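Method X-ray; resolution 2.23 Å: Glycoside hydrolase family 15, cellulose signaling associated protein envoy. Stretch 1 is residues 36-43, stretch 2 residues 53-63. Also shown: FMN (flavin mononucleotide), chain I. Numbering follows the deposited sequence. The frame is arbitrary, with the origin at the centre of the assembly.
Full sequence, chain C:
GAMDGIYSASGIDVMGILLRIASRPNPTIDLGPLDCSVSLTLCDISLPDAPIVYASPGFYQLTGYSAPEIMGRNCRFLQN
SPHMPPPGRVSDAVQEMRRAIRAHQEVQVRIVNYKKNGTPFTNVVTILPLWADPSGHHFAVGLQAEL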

# COMPACT_ATOMS: atom_id res chain seq x y z
N CYS C 36 1.45 -3.68 -1.33
CA CYS C 36 1.38 -2.82 -0.12
C CYS C 36 2.69 -2.60 0.57
O CYS C 36 2.77 -1.90 1.60
CB CYS C 36 0.40 -3.43 0.90
SG CYS C 36 -1.16 -3.52 0.23
N SER C 37 3.70 -3.22 0.03
CA SER C 37 5.07 -2.99 0.47
C SER C 37 5.76 -1.80 -0.27
O SER C 37 6.90 -1.45 0.05
CB SER C 37 5.89 -4.29 0.19
OG SER C 37 5.89 -5.14 1.31
N VAL C 38 5.12 -1.28 -1.32
CA VAL C 38 5.74 -0.24 -2.15
C VAL C 38 6.22 0.93 -1.26
O VAL C 38 5.56 1.29 -0.30
CB VAL C 38 4.79 0.31 -3.26
CG1 VAL C 38 3.65 1.08 -2.68
CG2 VAL C 38 5.55 1.22 -4.22
N SER C 39 7.40 1.47 -1.54
CA SER C 39 7.84 2.65 -0.83
C SER C 39 7.18 3.90 -1.44
O SER C 39 7.22 4.12 -2.67
CB SER C 39 9.34 2.76 -0.84
OG SER C 39 9.75 4.07 -0.58
N LEU C 40 6.51 4.67 -0.60
CA LEU C 40 5.65 5.75 -1.09
C LEU C 40 5.72 6.93 -0.17
O LEU C 40 5.72 6.76 1.06
CB LEU C 40 4.21 5.30 -1.18
CG LEU C 40 3.18 6.32 -1.66
CD1 LEU C 40 2.06 5.63 -2.44
CD2 LEU C 40 2.61 7.13 -0.50
N THR C 41 5.83 8.13 -0.76
CA THR C 41 5.72 9.37 -0.01
C THR C 41 4.63 10.21 -0.65
O THR C 41 4.34 10.13 -1.86
CB THR C 41 7.07 10.17 0.06
OG1 THR C 41 7.43 10.64 -1.24
CG2 THR C 41 8.18 9.32 0.61
N LEU C 42 3.98 10.98 0.19
CA LEU C 42 2.99 11.94 -0.23
C LEU C 42 3.48 13.30 0.31
O LEU C 42 3.78 13.44 1.53
CB LEU C 42 1.64 11.58 0.37
CG LEU C 42 0.38 12.26 -0.10
CD1 LEU C 42 0.16 12.22 -1.61
CD2 LEU C 42 -0.75 11.53 0.62
N CYS C 43 3.57 14.27 -0.58
CA CYS C 43 4.09 15.59 -0.22
C CYS C 43 3.08 16.65 -0.58
O CYS C 43 2.45 16.56 -1.64
CB CYS C 43 5.40 15.86 -0.94
SG CYS C 43 6.76 14.77 -0.42
N VAL C 53 3.88 14.47 4.12
CA VAL C 53 2.75 14.38 5.04
C VAL C 53 2.36 12.92 5.30
O VAL C 53 1.56 12.64 6.20
CB VAL C 53 1.53 15.18 4.55
CG1 VAL C 53 1.88 16.65 4.47
CG2 VAL C 53 1.04 14.72 3.23
N TYR C 54 2.93 12.01 4.51
CA TYR C 54 2.74 10.58 4.68
C TYR C 54 3.85 9.80 3.98
O TYR C 54 4.15 10.08 2.80
CB TYR C 54 1.39 10.15 4.06
CG TYR C 54 1.16 8.66 4.11
CD1 TYR C 54 1.60 7.81 3.08
CD2 TYR C 54 0.51 8.08 5.21
CE1 TYR C 54 1.38 6.43 3.14
CE2 TYR C 54 0.28 6.71 5.27
CZ TYR C 54 0.73 5.89 4.25
OH TYR C 54 0.50 4.54 4.39
N ALA C 55 4.42 8.83 4.69
CA ALA C 55 5.30 7.83 4.08
C ALA C 55 4.81 6.41 4.45
O ALA C 55 4.39 6.15 5.61
CB ALA C 55 6.71 8.03 4.53
N SER C 56 4.85 5.50 3.48
CA SER C 56 4.37 4.12 3.68
C SER C 56 5.32 3.30 4.56
O SER C 56 6.46 3.67 4.75
CB SER C 56 4.26 3.41 2.33
OG SER C 56 5.53 3.41 1.68
N PRO C 57 4.83 2.17 5.11
CA PRO C 57 5.76 1.20 5.73
C PRO C 57 6.95 0.83 4.80
O PRO C 57 8.10 0.74 5.23
CB PRO C 57 4.86 -0.05 5.98
CG PRO C 57 3.45 0.58 6.15
CD PRO C 57 3.42 1.72 5.16
N GLY C 58 6.66 0.60 3.54
CA GLY C 58 7.72 0.33 2.57
C GLY C 58 8.80 1.43 2.53
O GLY C 58 9.97 1.13 2.26
N PHE C 59 8.44 2.70 2.78
CA PHE C 59 9.46 3.76 2.73
C PHE C 59 10.37 3.65 3.93
O PHE C 59 11.59 3.79 3.81
CB PHE C 59 8.83 5.15 2.69
CG PHE C 59 9.83 6.31 2.76
CD1 PHE C 59 10.39 6.85 1.57
CD2 PHE C 59 10.20 6.86 3.99
CE1 PHE C 59 11.29 7.93 1.61
CE2 PHE C 59 11.10 7.94 4.07
CZ PHE C 59 11.64 8.50 2.87
N TYR C 60 9.81 3.42 5.11
CA TYR C 60 10.65 3.26 6.28
C TYR C 60 11.53 1.98 6.17
O TYR C 60 12.67 1.94 6.65
CB TYR C 60 9.81 3.27 7.53
CG TYR C 60 8.96 4.52 7.68
CD1 TYR C 60 9.56 5.78 7.75
CD2 TYR C 60 7.57 4.45 7.77
CE1 TYR C 60 8.80 6.94 7.91
CE2 TYR C 60 6.79 5.64 7.92
CZ TYR C 60 7.43 6.86 8.00
OH TYR C 60 6.72 8.03 8.13
N GLN C 61 11.03 0.96 5.48
CA GLN C 61 11.78 -0.27 5.33
C GLN C 61 12.89 -0.07 4.28
O GLN C 61 14.01 -0.57 4.42
CB GLN C 61 10.85 -1.44 4.91
CG GLN C 61 11.52 -2.79 4.86
CD GLN C 61 11.60 -3.42 6.22
OE1 GLN C 61 12.23 -2.87 7.13
NE2 GLN C 61 10.93 -4.55 6.40
N LEU C 62 12.57 0.63 3.21
CA LEU C 62 13.59 0.88 2.19
C LEU C 62 14.68 1.79 2.74
O LEU C 62 15.85 1.50 2.58
CB LEU C 62 13.01 1.46 0.92
CG LEU C 62 14.06 2.06 -0.02
CD1 LEU C 62 14.94 0.97 -0.63
CD2 LEU C 62 13.41 2.87 -1.08
N THR C 63 14.31 2.87 3.42
CA THR C 63 15.30 3.92 3.74
C THR C 63 15.93 3.76 5.12
O THR C 63 16.97 4.34 5.39
CB THR C 63 14.69 5.34 3.68
OG1 THR C 63 13.72 5.51 4.72
CG2 THR C 63 14.08 5.58 2.32
N1 FMN I . 14.36 12.89 -4.32
C2 FMN I . 15.17 11.80 -4.11
O2 FMN I . 16.39 11.90 -4.24
N3 FMN I . 14.62 10.58 -3.73
C4 FMN I . 13.26 10.43 -3.57
O4 FMN I . 12.82 9.34 -3.21
C4A FMN I . 12.42 11.53 -3.78
N5 FMN I . 11.05 11.42 -3.60
C5A FMN I . 10.24 12.50 -3.83
C6 FMN I . 8.87 12.33 -3.66
C7 FMN I . 8.02 13.40 -3.85
C7M FMN I . 6.55 13.17 -3.67
C8 FMN I . 8.54 14.66 -4.22
C8M FMN I . 7.62 15.83 -4.43
C9 FMN I . 9.93 14.81 -4.40
C9A FMN I . 10.78 13.73 -4.20
N10 FMN I . 12.16 13.86 -4.36
C10 FMN I . 12.98 12.76 -4.15
C1' FMN I . 12.86 15.12 -4.82
C2' FMN I . 13.19 16.19 -3.81
O2' FMN I . 12.20 16.18 -2.80
C3' FMN I . 13.32 17.55 -4.56
O3' FMN I . 12.12 17.84 -5.28
C4' FMN I . 14.50 17.51 -5.56
O4' FMN I . 15.70 17.38 -4.81
C5' FMN I . 14.56 18.72 -6.50
O5' FMN I . 14.44 19.93 -5.76
P FMN I . 15.73 20.64 -5.15
O1P FMN I . 15.18 21.81 -4.34
O2P FMN I . 16.56 19.80 -4.25
O3P FMN I . 16.58 21.15 -6.27
O HOH W 1 4.21 0.20 2.07

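A strand of the second stretch pairs antiparallel with the first stretch and then leads into a helix, and Ser 56 sits at the joint. The CA-to-CB bond of Ser 56 points toward the first stretch, and chi1 of 58° (p) then places OG within reach of both Val 38 O and Leu 40 N: Ser 56 OG donates to Val 38 O (2.9 Å) and accepts from Leu 40 N (2.8 Å). Ser 56 OG also caps the helix, accepting a weak bond from Phe 59 N at 3.2 Å. A short hydroxyl suits this place because it can donate and accept at once. Backbone bonds continue the pairing: Ser 56 N to Leu 40 O (2.9 Å), Leu 42 N to Tyr 54 O (2.8 Å) and Val 53 N to Leu 42 O (2.8 Å).

Side chains alternate across the sheet. Leu 42 and Tyr 54, both t at chi1, share one face, their CB atoms 4.0 Å apart; Leu 40 CD2 meets the edge of the tyrosine ring, 3.8 Å from Tyr 54 CD1. On the face of Thr 41 and Ala 55, Thr 41 adopts p, setting Thr 41 CG2 3.5 Å from Phe 59 CD1 while Thr 41 OG1 lies 3.3 Å from FMN C6. Phe 59, t at chi1, lays its broad apolar ring beside the strand, with Ser 39 OG at the ring edge.

At Gly 58 the two stretches pack tightly: Gly 58 CA lies 3.2 Å from Ser 37 O, and a CB would clash with the carbonyl oxygens of Ser 37 and Val 38.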